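Local structure of diaminopimelate decarboxylase (2P3E) at residues Glu27-Thr31 with Phe32-Leu36; Asp263-Lys266 with Asp267-Glu270. The protein probably catalyses the pyridoxal-phosphate-dependent decarboxylation of meso-diaminopimelate to L-lysine, the last step of lysine biosynthesis by the diaminopimelate pathway. All blocks are in the same frame, centred on the assembly; numbering follows the deposited sequence.

Contact 1: residues Glu27-Thr31 with Phe32-Leu36; sequences ELAQT and FGTPL
Leu28 meets both Phe32 and Leu36 at the end of helix 25-32. Its carbonyl O accepts the hydrogen bond from Phe32 N at 2.8 Å, with an N-H...O angle of 161°. Its side chain crosses that of Phe32 at a slant, with CD2 3.7 Å from ring atom CE2. On the chain's return, Leu36 CD2 comes to 3.8 Å from Leu28 CB. Ala29 O takes a weak bond from Gly33 N, and Ala29 CB touches Thr34 CG2 at 3.9 Å. Thr31 divides its side chain between two tasks. With chi1 at -63°, OG1 sits beside the backbone N and bonds Glu27 O at 2.8 Å. Glu27 O is also held by Thr31 N, from the other face of the carbonyl plane. The same torsion sends CG2 over the face of the Phe32 ring, a CH-pi contact 3.8 Å from the centroid. Thr34 OG1 is hydrogen-bonded to Asp310. Gly33 leaves the helix with positive phi, a backbone shape in which a side chain would collide with the carbonyl O of Phe32. Backbone bonds finish the helix, while Leu28, Phe32 and Leu36 form an apolar cluster on strand 392-397 that probably fixes the turn as the chain enters strand 36-40.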
ATOM      1  N   GLU B  27     -12.836  16.293  19.759  1.00 18.27           N
ATOM      2  CA  GLU B  27     -13.846  15.370  20.269  1.00 18.88           C
ATOM      3  C   GLU B  27     -13.935  14.079  19.448  1.00 17.76           C
ATOM      4  O   GLU B  27     -14.028  12.995  20.006  1.00 17.34           O
ATOM      5  CB  GLU B  27     -15.229  16.016  20.365  1.00 19.15           C
ATOM      6  CG  GLU B  27     -16.235  15.162  21.205  1.00 23.05           C
ATOM      7  CD  GLU B  27     -15.850  15.031  22.708  1.00 28.73           C
ATOM      8  OE1 GLU B  27     -15.477  16.041  23.360  1.00 31.12           O
ATOM      9  OE2 GLU B  27     -15.920  13.906  23.243  1.00 32.48           O
ATOM     10  N   LEU B  28     -13.921  14.208  18.124  1.00 16.95           N
ATOM     11  CA  LEU B  28     -13.939  13.022  17.266  1.00 16.90           C
ATOM     12  C   LEU B  28     -12.743  12.106  17.537  1.00 16.57           C
ATOM     13  O   LEU B  28     -12.905  10.894  17.622  1.00 16.05           O
ATOM     14  CB  LEU B  28     -13.989  13.410  15.776  1.00 16.47           C
ATOM     15  CG  LEU B  28     -15.320  13.995  15.302  1.00 16.39           C
ATOM     16  CD1 LEU B  28     -15.127  14.556  13.921  1.00 17.05           C
ATOM     17  CD2 LEU B  28     -16.426  12.931  15.312  1.00 15.69           C
ATOM     18  N   ALA B  29     -11.558  12.702  17.676  1.00 16.18           N
ATOM     19  CA  ALA B  29     -10.335  11.968  17.992  1.00 16.42           C
ATOM     20  C   ALA B  29     -10.395  11.255  19.353  1.00 16.95           C
ATOM     21  O   ALA B  29     -10.023  10.088  19.464  1.00 16.70           O
ATOM     22  CB  ALA B  29      -9.149  12.904  17.935  1.00 15.93           C
ATOM     23  N   GLN B  30     -10.890  11.952  20.376  1.00 17.43           N
ATOM     24  CA  GLN B  30     -11.067  11.370  21.711  1.00 18.09           C
ATOM     25  C   GLN B  30     -12.160  10.310  21.727  1.00 18.13           C
ATOM     26  O   GLN B  30     -12.050   9.309  22.431  1.00 18.37           O
ATOM     27  CB  GLN B  30     -11.390  12.468  22.745  1.00 18.63           C
ATOM     28  CG  GLN B  30     -10.272  13.469  22.981  1.00 18.37           C
ATOM     29  CD  GLN B  30     -10.717  14.651  23.869  1.00 20.61           C
ATOM     30  OE1 GLN B  30     -11.909  14.977  23.964  1.00 21.42           O
ATOM     31  NE2 GLN B  30      -9.759  15.289  24.510  1.00 22.27           N
ATOM     32  N   THR B  31     -13.211  10.522  20.944  1.00 18.19           N
ATOM     33  CA  THR B  31     -14.340   9.577  20.877  1.00 18.12           C
ATOM     34  C   THR B  31     -14.027   8.315  20.065  1.00 17.32           C
ATOM     35  O   THR B  31     -14.288   7.198  20.515  1.00 16.34           O
ATOM     36  CB  THR B  31     -15.591  10.266  20.292  1.00 18.45           C
ATOM     37  OG1 THR B  31     -15.982  11.323  21.177  1.00 21.96           O
ATOM     38  CG2 THR B  31     -16.756   9.303  20.142  1.00 18.26           C
ATOM     39  N   PHE B  32     -13.483   8.500  18.860  1.00 16.22           N
ATOM     40  CA  PHE B  32     -13.328   7.387  17.912  1.00 15.78           C
ATOM     41  C   PHE B  32     -11.901   6.838  17.802  1.00 15.08           C
ATOM     42  O   PHE B  32     -11.665   5.815  17.147  1.00 15.08           O
ATOM     43  CB  PHE B  32     -13.866   7.797  16.528  1.00 14.73           C
ATOM     44  CG  PHE B  32     -15.355   8.018  16.506  1.00 15.74           C
ATOM     45  CD1 PHE B  32     -16.237   6.930  16.580  1.00 16.63           C
ATOM     46  CD2 PHE B  32     -15.884   9.311  16.440  1.00 14.35           C
ATOM     47  CE1 PHE B  32     -17.622   7.135  16.581  1.00 15.19           C
ATOM     48  CE2 PHE B  32     -17.252   9.512  16.437  1.00 15.72           C
ATOM     49  CZ  PHE B  32     -18.122   8.428  16.509  1.00 15.36           C
ATOM     50  N   GLY B  33     -10.953   7.521  18.437  1.00 14.74           N
ATOM     51  CA  GLY B  33      -9.548   7.133  18.401  1.00 14.29           C
ATOM     52  C   GLY B  33      -8.813   7.675  17.171  1.00 13.88           C
ATOM     53  O   GLY B  33      -9.433   8.230  16.258  1.00 13.08           O
ATOM     54  N   THR B  34      -7.485   7.536  17.165  1.00 13.65           N
ATOM     55  CA  THR B  34      -6.669   7.898  16.000  1.00 13.07           C
ATOM     56  C   THR B  34      -5.801   6.695  15.615  1.00 13.16           C
ATOM     57  O   THR B  34      -5.556   5.830  16.454  1.00 11.89           O
ATOM     58  CB  THR B  34      -5.753   9.138  16.271  1.00 13.73           C
ATOM     59  OG1 THR B  34      -4.977   8.912  17.454  1.00 14.90           O
ATOM     60  CG2 THR B  34      -6.579  10.419  16.438  1.00 14.54           C
ATOM     61  N   PRO B  35      -5.349   6.619  14.339  1.00 12.85           N
ATOM     62  CA  PRO B  35      -5.679   7.494  13.207  1.00 12.67           C
ATOM     63  C   PRO B  35      -7.173   7.476  12.877  1.00 12.29           C
ATOM     64  O   PRO B  35      -7.837   6.456  13.079  1.00 12.24           O
ATOM     65  CB  PRO B  35      -4.886   6.886  12.032  1.00 12.74           C
ATOM     66  CG  PRO B  35      -3.814   6.064  12.678  1.00 14.13           C
ATOM     67  CD  PRO B  35      -4.411   5.542  13.955  1.00 13.53           C
ATOM     68  N   LEU B  36      -7.681   8.607  12.390  1.00 11.65           N
ATOM     69  CA  LEU B  36      -9.095   8.769  12.053  1.00 11.35           C
ATOM     70  C   LEU B  36      -9.261   9.527  10.737  1.00 11.67           C
ATOM     71  O   LEU B  36      -8.755  10.654  10.584  1.00 11.96           O
ATOM     72  CB  LEU B  36      -9.829   9.540  13.174  1.00 11.43           C
ATOM     73  CG  LEU B  36     -11.356   9.663  13.080  1.00 11.81           C
ATOM     74  CD1 LEU B  36     -11.990   8.277  13.185  1.00 13.63           C
ATOM     75  CD2 LEU B  36     -11.930  10.593  14.177  1.00 12.16           C
TER

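Contact 2: residues Asp263-Lys266 with Asp267-Glu270; sequences DLLK and DLLE
Leu265 O accepts a hydrogen bond from Leu269 N at 2.9 Å. The N-H...O angle is 158°, and the donor lies nearly in line with the C=O bond. A water bridges Asp263 and Asp267, one turn apart. It donates to Asp263 O at 2.8 Å and accepts from Asp267 N at 2.9 Å, so it stands in for the direct helical bond at a kink. Further on, Glu270 N reaches Lys266 O at 3.0 Å in a weak bond. Lys266 and Asp267 lie on the exposed side. The lysine chain runs out extended, its CD 3.9 Å from Asp267 OD1. Its NZ stays 5.5 Å from that oxygen, so any attraction is probably only long-range. Leu265, Leu268 and Leu269 take the other side. Leu269 has CG beside its own backbone N (chi1 -61°), which brings CD1 to 4.0 Å from Leu265 CB. Leu268 CD2 approaches Leu265 CD2 more loosely, at 4.3 Å. All three also touch Val219 of helix 214-231. A serine in place of Leu269 would probably lose the apolar CD1 contact with Leu265 CB and part of the packing on Val219, opening a gap between the two helices. This is a turn near the C-terminal end of an amphipathic helix in a beta-alpha-beta unit, connecting strands 238-240 and 275-278 of the TIM-barrel domain that binds pyridoxal phosphate in this family.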
ATOM      1  N   ASP B 263     -16.775  26.179 -19.384  1.00 17.43           N
ATOM      2  CA  ASP B 263     -16.488  27.393 -20.167  1.00 17.57           C
ATOM      3  C   ASP B 263     -15.458  27.128 -21.263  1.00 17.78           C
ATOM      4  O   ASP B 263     -15.627  27.544 -22.427  1.00 17.91           O
ATOM      5  CB  ASP B 263     -15.971  28.523 -19.260  1.00 17.61           C
ATOM      6  CG  ASP B 263     -17.039  29.061 -18.279  1.00 18.28           C
ATOM      7  OD1 ASP B 263     -18.245  28.796 -18.447  1.00 20.40           O
ATOM      8  OD2 ASP B 263     -16.655  29.745 -17.308  1.00 19.00           O
ATOM      9  N   LEU B 264     -14.388  26.436 -20.894  1.00 17.43           N
ATOM     10  CA  LEU B 264     -13.352  26.099 -21.845  1.00 18.14           C
ATOM     11  C   LEU B 264     -13.891  25.245 -23.001  1.00 17.96           C
ATOM     12  O   LEU B 264     -13.445  25.405 -24.141  1.00 18.01           O
ATOM     13  CB  LEU B 264     -12.199  25.368 -21.154  1.00 18.43           C
ATOM     14  CG  LEU B 264     -10.984  25.014 -22.035  1.00 19.81           C
ATOM     15  CD1 LEU B 264     -10.207  26.276 -22.483  1.00 21.55           C
ATOM     16  CD2 LEU B 264     -10.071  24.010 -21.332  1.00 19.75           C
ATOM     17  N   LEU B 265     -14.839  24.347 -22.708  1.00 17.43           N
ATOM     18  CA  LEU B 265     -15.263  23.334 -23.688  1.00 17.36           C
ATOM     19  C   LEU B 265     -16.609  23.608 -24.364  1.00 17.29           C
ATOM     20  O   LEU B 265     -17.002  22.872 -25.265  1.00 17.12           O
ATOM     21  CB  LEU B 265     -15.299  21.926 -23.042  1.00 17.43           C
ATOM     22  CG  LEU B 265     -14.030  21.357 -22.387  1.00 18.12           C
ATOM     23  CD1 LEU B 265     -14.311  19.956 -21.838  1.00 19.11           C
ATOM     24  CD2 LEU B 265     -12.843  21.327 -23.361  1.00 17.59           C
ATOM     25  N   LYS B 266     -17.321  24.643 -23.920  1.00 17.84           N
ATOM     26  CA  LYS B 266     -18.686  24.899 -24.396  1.00 18.09           C
ATOM     27  C   LYS B 266     -18.759  24.908 -25.926  1.00 18.22           C
ATOM     28  O   LYS B 266     -19.529  24.154 -26.525  1.00 17.23           O
ATOM     29  CB  LYS B 266     -19.234  26.224 -23.851  1.00 18.54           C
ATOM     30  CG  LYS B 266     -20.700  26.464 -24.248  1.00 21.54           C
ATOM     31  CD  LYS B 266     -21.091  27.933 -24.195  1.00 25.44           C
ATOM     32  CE  LYS B 266     -22.593  28.097 -24.517  1.00 27.52           C
ATOM     33  NZ  LYS B 266     -23.099  29.373 -23.956  1.00 30.84           N
ATOM     34  N   ASP B 267     -17.940  25.749 -26.548  1.00 18.14           N
ATOM     35  CA  ASP B 267     -18.041  25.943 -27.992  1.00 19.51           C
ATOM     36  C   ASP B 267     -17.635  24.677 -28.747  1.00 19.29           C
ATOM     37  O   ASP B 267     -18.278  24.296 -29.723  1.00 19.38           O
ATOM     38  CB  ASP B 267     -17.239  27.161 -28.442  1.00 19.42           C
ATOM     39  CG  ASP B 267     -17.865  28.474 -27.980  1.00 21.44           C
ATOM     40  OD1 ASP B 267     -18.982  28.484 -27.428  1.00 21.92           O
ATOM     41  OD2 ASP B 267     -17.218  29.519 -28.145  1.00 27.31           O
ATOM     42  N   LEU B 268     -16.588  24.021 -28.260  1.00 19.88           N
ATOM     43  CA  LEU B 268     -16.153  22.746 -28.792  1.00 20.23           C
ATOM     44  C   LEU B 268     -17.263  21.685 -28.763  1.00 19.89           C
ATOM     45  O   LEU B 268     -17.480  20.995 -29.758  1.00 19.54           O
ATOM     46  CB  LEU B 268     -14.918  22.284 -28.020  1.00 20.81           C
ATOM     47  CG  LEU B 268     -13.919  21.282 -28.577  1.00 23.31           C
ATOM     48  CD1 LEU B 268     -13.529  21.574 -30.041  1.00 25.59           C
ATOM     49  CD2 LEU B 268     -12.674  21.282 -27.678  1.00 22.70           C
ATOM     50  N   LEU B 269     -17.975  21.576 -27.638  1.00 19.86           N
ATOM     51  CA  LEU B 269     -19.021  20.558 -27.468  1.00 20.45           C
ATOM     52  C   LEU B 269     -20.332  20.903 -28.174  1.00 21.39           C
ATOM     53  O   LEU B 269     -21.197  20.036 -28.359  1.00 21.33           O
ATOM     54  CB  LEU B 269     -19.275  20.253 -25.983  1.00 20.47           C
ATOM     55  CG  LEU B 269     -18.086  19.701 -25.182  1.00 20.19           C
ATOM     56  CD1 LEU B 269     -18.411  19.568 -23.702  1.00 21.18           C
ATOM     57  CD2 LEU B 269     -17.564  18.373 -25.768  1.00 20.88           C
ATOM     58  N   GLU B 270     -20.492  22.159 -28.576  1.00 21.88           N
ATOM     59  CA  GLU B 270     -21.640  22.518 -29.403  1.00 22.38           C
ATOM     60  C   GLU B 270     -21.621  21.774 -30.749  1.00 22.26           C
ATOM     61  O   GLU B 270     -22.671  21.611 -31.377  1.00 22.80           O
ATOM     62  CB  GLU B 270     -21.753  24.038 -29.569  1.00 22.59           C
ATOM     63  CG  GLU B 270     -22.971  24.515 -30.360  1.00 26.58           C
ATOM     64  CD  GLU B 270     -24.322  23.871 -29.943  1.00 30.20           C
ATOM     65  OE1 GLU B 270     -24.631  23.783 -28.732  1.00 31.05           O
ATOM     66  OE2 GLU B 270     -25.088  23.468 -30.854  1.00 29.77           O
TER
HETATM   67  O   HOH W   1     -16.216  27.635 -25.157  1.00 19.44           O

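Overall arrangement
From the N terminus, contact 1 comes first. It closes the short turn from helix 25-32 into strand 36-40 and sets that helix against the mixed sheet, on strands 289-301, 368-371 and 392-397. The chain then runs through most of the parallel strands of the barrel before contact 2. There the end of helix 258-269 closes a single helical turn, packed on helix 214-231, ahead of strand 275-278. The contacts are in series and neither nest nor cross. The centres of contact 1 and contact 2 are about 46 Å apart, on opposite sides of the chain's centre. Contact 1 thus belongs to the mixed-sheet part of the fold, and contact 2 to the barrel's outer helices.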